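Local atomic coordinates of alpha-1,3-glucanase (Streptomyces thermodiastaticus, PDB entry 7C7D), a protein that probably hydrolyses alpha-1,3-glucan as a thermostable endo-acting glycosidase of family GH87, this being its catalytic unit. Residues Ala67-Thr72 / Val93-Gly98; Val118-Ser123 / Val141-Ser146; Glu196-Ala201 / Ser266-Val271. All coordinates share one frame; numbering follows the deposited sequence.

The three contacts come in series along the chain, and none touches another. Interactions 1 and 2 both belong to the N-terminal antiparallel beta-sandwich, with centres 18 Å apart and nearest atoms about 8 Å apart; each includes a segment in which the chain passes between the two sheets. Interaction 3 lies farther off, its centre 30 Å from that of interaction 1 and 25 Å from that of interaction 2. It sets the chain leaving strand 188-196 of the sandwich against the loop before strand 269-272 of the parallel beta-helix. Segment 141-146 also reaches the beta-helix, through Lys-144 and Tyr-145, while interaction 3 joins the sandwich directly to this pectate lyase-like domain.

Interaction 1: residues Ala67-Thr72 / Val93-Gly98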
# COMPACT_ATOMS: atom_id res chain seq x y z
N ALA A 67 -4.91 -16.27 16.90
CA ALA A 67 -4.09 -17.41 17.27
C ALA A 67 -4.16 -17.62 18.77
O ALA A 67 -4.76 -16.84 19.51
CB ALA A 67 -2.66 -17.22 16.77
N THR A 68 -3.56 -18.72 19.23
CA THR A 68 -3.59 -19.07 20.64
C THR A 68 -2.36 -18.49 21.32
O THR A 68 -1.24 -18.67 20.83
CB THR A 68 -3.60 -20.59 20.79
OG1 THR A 68 -4.74 -21.10 20.08
CG2 THR A 68 -3.69 -20.99 22.26
N THR A 69 -2.56 -17.77 22.42
CA THR A 69 -1.48 -16.97 22.97
C THR A 69 -1.48 -16.96 24.49
O THR A 69 -2.52 -17.14 25.14
CB THR A 69 -1.52 -15.51 22.45
OG1 THR A 69 -0.32 -14.83 22.82
CG2 THR A 69 -2.70 -14.76 23.04
N THR A 70 -0.30 -16.73 25.05
CA THR A 70 -0.14 -16.43 26.47
C THR A 70 0.16 -14.95 26.70
O THR A 70 0.43 -14.56 27.84
CB THR A 70 0.95 -17.31 27.09
OG1 THR A 70 2.19 -17.08 26.42
CG2 THR A 70 0.57 -18.78 26.99
N GLY A 71 0.14 -14.14 25.65
CA GLY A 71 0.30 -12.71 25.76
C GLY A 71 -1.03 -11.99 25.91
O GLY A 71 -2.05 -12.59 26.27
N THR A 72 -1.02 -10.69 25.63
CA THR A 72 -2.15 -9.81 25.90
C THR A 72 -2.62 -9.19 24.60
O THR A 72 -1.84 -8.53 23.91
CB THR A 72 -1.74 -8.71 26.87
OG1 THR A 72 -1.22 -9.28 28.08
CG2 THR A 72 -2.93 -7.82 27.21
N VAL A 93 -1.09 -8.73 19.47
CA VAL A 93 -0.84 -9.47 20.71
C VAL A 93 0.51 -9.04 21.26
O VAL A 93 1.54 -9.24 20.60
CB VAL A 93 -0.89 -10.99 20.49
CG1 VAL A 93 -0.59 -11.71 21.78
CG2 VAL A 93 -2.26 -11.41 19.96
N ARG A 94 0.51 -8.48 22.47
CA ARG A 94 1.74 -8.06 23.13
C ARG A 94 2.32 -9.25 23.87
O ARG A 94 1.65 -9.85 24.73
CB ARG A 94 1.45 -6.93 24.11
CG ARG A 94 2.71 -6.41 24.81
CD ARG A 94 2.43 -5.15 25.61
NE ARG A 94 1.60 -5.43 26.78
CZ ARG A 94 0.39 -4.93 26.98
NH1 ARG A 94 -0.16 -4.13 26.08
NH2 ARG A 94 -0.28 -5.23 28.09
N LEU A 95 3.55 -9.62 23.53
CA LEU A 95 4.25 -10.72 24.18
C LEU A 95 5.35 -10.14 25.05
O LEU A 95 6.34 -9.63 24.54
CB LEU A 95 4.87 -11.65 23.13
CG LEU A 95 3.95 -12.25 22.08
CD1 LEU A 95 4.77 -13.09 21.12
CD2 LEU A 95 2.86 -13.08 22.73
N ASP A 96 5.17 -10.21 26.36
CA ASP A 96 6.32 -10.07 27.22
C ASP A 96 7.30 -11.18 26.91
O ASP A 96 6.92 -12.27 26.43
CB ASP A 96 5.93 -10.26 28.68
CG ASP A 96 5.25 -9.04 29.28
OD1 ASP A 96 5.44 -7.93 28.77
OD2 ASP A 96 4.50 -9.22 30.28
N ALA A 97 8.58 -10.96 27.23
CA ALA A 97 9.34 -12.15 27.53
C ALA A 97 8.51 -12.88 28.58
O ALA A 97 8.55 -12.55 29.77
CB ALA A 97 10.76 -11.76 28.04
N GLY A 98 7.57 -13.67 28.10
CA GLY A 98 7.00 -14.77 28.85
C GLY A 98 6.48 -15.75 27.85
O GLY A 98 6.53 -16.95 28.05
O HOH W 1 4.06 -18.22 28.06
O HOH W 2 1.58 -9.55 27.63
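Thr-69 meets Val-93 and Leu-95, and Thr-72 meets Arg-94, where the chain of the N-terminal beta-sandwich passes from strand 68-69 in one antiparallel sheet to strand 72-74 in the other. An ST turn makes the passage: Thr-69 OG1, anti to its own backbone N (chi1 -170°), accepts from Gly-71 N at 2.9 Å. The same oxygen is hydrogen-bonded to Arg-100 O. This orientation also carries OG1 over the apolar pair of the facing strand, 3.3 Å from Val-93 CG1 and close to Leu-95 CD2. The side chains of Thr-69 and Val-93 slide past each other in opposite directions, with Thr-69 CG2 adding a further touch on Val-93 CG1. A valine in place of Thr-69 would probably leave Gly-71 N and Arg-100 O without this partner and set the turn free to shift. Gly-71 itself sits directly against Arg-94 O, its CA 3.3 Å away, and a modelled CB would collide with that oxygen. Beyond the turn, Thr-72 and Arg-94 form an antiparallel hydrogen-bonded pair, Thr-72 N reaching Arg-94 O at 2.9 Å and Arg-94 N reaching Thr-72 O at 2.8 Å, with both N-H angles 165°. Their side chains lie side by side and point the same way. The arginine chain bends at chi3 (70°), and Thr-72 CB lies over one face of its guanidinium, while Thr-72 CG2 approaches Arg-94 NH2 at 3.8 Å. On the neighbouring strand 188-196, Val-190 bonds to the backbone of Val-93, whose side chain is about 7 Å from the bound calcium ion. A water bridges Thr-72 and Arg-94, accepting from Thr-72 OG1 and donating to Arg-94 O at 2.9 Å.

Interaction 2: residues Val118-Ser123 / Val141-Ser146; sequences VPDGQS and VTSKYS
Val-118 opens the contact with its two methyls pointing to different partners: CG1 packs on Val-141 CB at 4.0 Å, while CG2 lies 3.4 Å from Ser-143 N, over the Thr-142 peptide. Its backbone N donates to a water that also lies within hydrogen-bonding distance of Thr-142 O. Pro-119 starts a type II beta turn closed by Gln-122 N bonding to Pro-119 O, and Asp-120 rests its CA on Ser-143 CB at 3.8 Å. Gly-121, with the positive phi (94°) of the third turn position, offers its N weakly to Ser-143 OG. Gln-122 O is gripped twice by one residue. Ser-143 N approaches almost along the C=O axis at 3.2 Å, and Ser-143 OG donates in the carbonyl plane, on a lone pair, at 2.8 Å; the hydroxyl gets there by standing between its own N and carbonyl carbon (chi1 58°). Ser-123 ends the segment as a non-hydrogen-bonded antiparallel partner of Thr-142, with CB 3.7 Å from Thr-142 OG1. The Ser-143 hydroxyl thus bonds to the backbone of a type II turn where the chain crosses between the two sheets of a beta-sandwich, beside the end of edge strand 133-142.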
# COMPACT_ATOMS: atom_id res chain seq x y z
N VAL A 118 8.32 -3.38 18.26
CA VAL A 118 9.01 -3.40 19.56
C VAL A 118 9.18 -1.97 20.01
O VAL A 118 9.10 -1.03 19.20
CB VAL A 118 10.37 -4.15 19.48
CG1 VAL A 118 10.17 -5.60 19.08
CG2 VAL A 118 11.34 -3.42 18.56
N PRO A 119 9.43 -1.74 21.30
CA PRO A 119 9.51 -0.37 21.80
C PRO A 119 10.65 0.40 21.15
O PRO A 119 11.71 -0.14 20.83
CB PRO A 119 9.75 -0.55 23.31
CG PRO A 119 9.14 -1.88 23.61
CD PRO A 119 9.47 -2.72 22.41
N ASP A 120 10.41 1.70 20.94
CA ASP A 120 11.38 2.54 20.27
C ASP A 120 12.69 2.54 21.04
O ASP A 120 12.70 2.67 22.27
CB ASP A 120 10.84 3.96 20.15
CG ASP A 120 11.54 4.75 19.07
OD1 ASP A 120 12.38 4.17 18.35
OD2 ASP A 120 11.25 5.96 18.94
N GLY A 121 13.80 2.37 20.32
CA GLY A 121 15.11 2.27 20.92
C GLY A 121 15.58 0.86 21.19
O GLY A 121 16.77 0.67 21.48
N GLN A 122 14.71 -0.12 21.09
CA GLN A 122 15.04 -1.49 21.47
C GLN A 122 15.04 -2.40 20.26
O GLN A 122 14.51 -2.08 19.19
CB GLN A 122 14.06 -2.02 22.52
CG GLN A 122 14.08 -1.21 23.80
CD GLN A 122 13.06 -1.71 24.80
OE1 GLN A 122 12.34 -2.66 24.54
NE2 GLN A 122 12.98 -1.05 25.95
N SER A 123 15.66 -3.56 20.44
CA SER A 123 15.72 -4.58 19.41
C SER A 123 15.99 -5.91 20.08
O SER A 123 16.35 -5.98 21.26
CB SER A 123 16.80 -4.26 18.37
OG SER A 123 18.08 -4.25 18.98
N VAL A 141 14.00 -8.68 15.28
CA VAL A 141 12.97 -7.67 15.50
C VAL A 141 13.65 -6.39 15.98
O VAL A 141 14.56 -6.43 16.82
CB VAL A 141 11.88 -8.13 16.49
CG1 VAL A 141 10.99 -9.19 15.85
CG2 VAL A 141 12.50 -8.67 17.77
N THR A 142 13.22 -5.26 15.43
CA THR A 142 13.86 -4.00 15.76
C THR A 142 12.88 -2.85 15.62
O THR A 142 11.85 -2.96 14.95
CB THR A 142 15.10 -3.75 14.88
OG1 THR A 142 15.74 -2.54 15.30
CG2 THR A 142 14.71 -3.64 13.41
N SER A 143 13.23 -1.75 16.28
CA SER A 143 12.55 -0.47 16.14
C SER A 143 13.27 0.48 15.20
O SER A 143 12.78 1.59 14.97
CB SER A 143 12.39 0.20 17.51
OG SER A 143 13.66 0.38 18.13
N LYS A 144 14.39 0.04 14.61
CA LYS A 144 15.23 0.92 13.82
C LYS A 144 14.47 1.57 12.67
O LYS A 144 14.68 2.75 12.38
CB LYS A 144 16.43 0.13 13.28
CG LYS A 144 17.26 0.90 12.27
CD LYS A 144 18.44 0.10 11.76
CE LYS A 144 19.27 0.93 10.80
NZ LYS A 144 20.43 0.19 10.25
N TYR A 145 13.58 0.82 12.02
CA TYR A 145 12.88 1.31 10.84
C TYR A 145 11.52 1.89 11.16
O TYR A 145 10.76 2.24 10.24
CB TYR A 145 12.74 0.18 9.80
CG TYR A 145 14.05 -0.52 9.56
CD1 TYR A 145 15.04 0.07 8.78
CD2 TYR A 145 14.32 -1.75 10.13
CE1 TYR A 145 16.25 -0.56 8.57
CE2 TYR A 145 15.52 -2.39 9.92
CZ TYR A 145 16.48 -1.79 9.15
OH TYR A 145 17.68 -2.43 8.94
N SER A 146 11.20 2.02 12.45
CA SER A 146 9.88 2.40 12.93
C SER A 146 9.96 3.72 13.69
O SER A 146 11.05 4.23 13.97
CB SER A 146 9.31 1.30 13.83
OG SER A 146 9.17 0.08 13.12
O HOH W 3 9.08 -1.73 15.82

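Interaction 3: residues Glu196-Ala201 / Ser266-Val271; sequences EQVSAA and SWYSVV
Tyr-268 OH donates to Ser-199 O at 2.8 Å, the one direct hydrogen bond between the two segments. The hydroxyl is tilted 28° from the plane of that carbonyl, while the carbonyl oxygen itself lies in the plane of the phenol ring, at its edge, 3.2 Å from Tyr-268 CE2. The ring is therefore held at its rim by Ser-199 and on one face by Ala-201, whose CB stands over the centre, 3.8 Å from the centroid and 11° off the normal, a CH-pi contact. Val-198 reaches toward the tyrosine tip to tip, CG1 coming within 4.0 Å of Tyr-268 OH.

This CG1 lies between the two aromatic residues, touching Tyr-268 and Trp-267 alike, while Val-198 CG2 belongs to Trp-267. With CG1 anti to the backbone N, CG2 is set anti to the carbonyl carbon, and this methyl sits over the five-membered ring of Trp-267, 3.7 Å from its centroid, in a second CH-pi contact. The indole N-H donates in the ring plane to a water at 2.9 Å from Trp-267 NE1, and that water donates to Glu-196 OE2 at 2.8 Å. The carboxylate plane stands 86° from the indole plane; its OE2 also forms a salt bridge with Arg-346, which would probably help to fix the group and steady its negative charge. Trp-267 is further engaged by a cation-pi contact with Arg-166 and an edge-to-face contact with Trp-323.

Glu-196 to Ala-201 leaves the antiparallel sandwich, whereas Trp-267 and Tyr-268 precede strand 269-272 of the parallel stack. The arrangement is an interdomain contact at the surface, in which two CH-pi contacts and one hydrogen bond join a beta-sandwich to a right-handed parallel beta-helix of the pectate lyase-like fold.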
# COMPACT_ATOMS: atom_id res chain seq x y z
N GLU A 196 3.95 -18.46 3.51
CA GLU A 196 4.19 -18.44 2.07
C GLU A 196 4.94 -19.69 1.63
O GLU A 196 5.81 -20.20 2.35
CB GLU A 196 5.02 -17.21 1.66
CG GLU A 196 5.18 -17.05 0.15
CD GLU A 196 5.75 -15.70 -0.26
OE1 GLU A 196 5.86 -14.80 0.60
OE2 GLU A 196 6.08 -15.55 -1.46
N GLN A 197 4.60 -20.18 0.44
CA GLN A 197 5.36 -21.22 -0.24
C GLN A 197 6.31 -20.54 -1.21
O GLN A 197 5.88 -20.01 -2.25
CB GLN A 197 4.44 -22.17 -0.98
CG GLN A 197 5.17 -23.35 -1.60
CD GLN A 197 5.83 -24.22 -0.56
OE1 GLN A 197 6.90 -24.77 -0.79
NE2 GLN A 197 5.18 -24.37 0.59
N VAL A 198 7.60 -20.54 -0.87
CA VAL A 198 8.63 -19.93 -1.70
C VAL A 198 9.34 -21.04 -2.47
O VAL A 198 9.77 -22.04 -1.88
CB VAL A 198 9.63 -19.12 -0.85
CG1 VAL A 198 10.80 -18.65 -1.70
CG2 VAL A 198 8.92 -17.94 -0.21
N SER A 199 9.47 -20.86 -3.78
CA SER A 199 10.16 -21.83 -4.61
C SER A 199 11.63 -21.89 -4.24
O SER A 199 12.21 -20.95 -3.68
CB SER A 199 10.04 -21.42 -6.07
OG SER A 199 8.78 -21.78 -6.60
N ALA A 200 12.26 -23.02 -4.56
CA ALA A 200 13.70 -23.13 -4.42
C ALA A 200 14.38 -22.08 -5.30
O ALA A 200 13.81 -21.57 -6.27
CB ALA A 200 14.17 -24.53 -4.81
N ALA A 201 15.62 -21.75 -4.94
CA ALA A 201 16.38 -20.77 -5.71
C ALA A 201 16.49 -21.22 -7.16
O ALA A 201 16.79 -22.38 -7.44
CB ALA A 201 17.77 -20.60 -5.09
N SER A 266 13.34 -13.49 -4.73
CA SER A 266 13.50 -12.38 -3.80
C SER A 266 13.84 -12.82 -2.38
O SER A 266 14.15 -11.96 -1.55
CB SER A 266 12.24 -11.53 -3.80
OG SER A 266 11.16 -12.27 -3.27
N TRP A 267 13.78 -14.11 -2.07
CA TRP A 267 14.25 -14.60 -0.78
C TRP A 267 15.70 -15.06 -0.82
O TRP A 267 16.24 -15.44 0.22
CB TRP A 267 13.35 -15.74 -0.27
CG TRP A 267 11.96 -15.27 0.08
CD1 TRP A 267 11.02 -14.76 -0.78
CD2 TRP A 267 11.36 -15.25 1.38
NE1 TRP A 267 9.88 -14.44 -0.09
CE2 TRP A 267 10.06 -14.72 1.23
CE3 TRP A 267 11.80 -15.62 2.66
CZ2 TRP A 267 9.19 -14.57 2.31
CZ3 TRP A 267 10.93 -15.47 3.73
CH2 TRP A 267 9.64 -14.95 3.55
N TYR A 268 16.34 -15.02 -1.99
CA TYR A 268 17.70 -15.52 -2.16
C TYR A 268 18.68 -14.48 -2.66
O TYR A 268 19.82 -14.43 -2.17
CB TYR A 268 17.70 -16.71 -3.13
CG TYR A 268 16.76 -17.81 -2.72
CD1 TYR A 268 17.05 -18.65 -1.66
CD2 TYR A 268 15.56 -18.00 -3.40
CE1 TYR A 268 16.18 -19.65 -1.28
CE2 TYR A 268 14.69 -19.00 -3.03
CZ TYR A 268 15.01 -19.83 -1.97
OH TYR A 268 14.13 -20.82 -1.60
N SER A 269 18.30 -13.68 -3.65
CA SER A 269 19.16 -12.64 -4.21
C SER A 269 18.73 -11.31 -3.61
O SER A 269 17.68 -10.77 -3.98
CB SER A 269 19.04 -12.62 -5.73
OG SER A 269 19.34 -13.90 -6.28
N VAL A 270 19.54 -10.76 -2.71
CA VAL A 270 19.13 -9.64 -1.88
C VAL A 270 20.11 -8.48 -2.08
O VAL A 270 21.29 -8.60 -1.75
CB VAL A 270 19.03 -10.03 -0.40
CG1 VAL A 270 18.59 -8.84 0.43
CG2 VAL A 270 18.06 -11.19 -0.22
N VAL A 271 19.61 -7.38 -2.63
CA VAL A 271 20.36 -6.14 -2.77
C VAL A 271 20.04 -5.25 -1.58
O VAL A 271 18.86 -5.04 -1.25
CB VAL A 271 20.00 -5.43 -4.09
CG1 VAL A 271 20.49 -3.98 -4.08
CG2 VAL A 271 20.53 -6.20 -5.29
O HOH W 4 8.09 -13.86 -2.28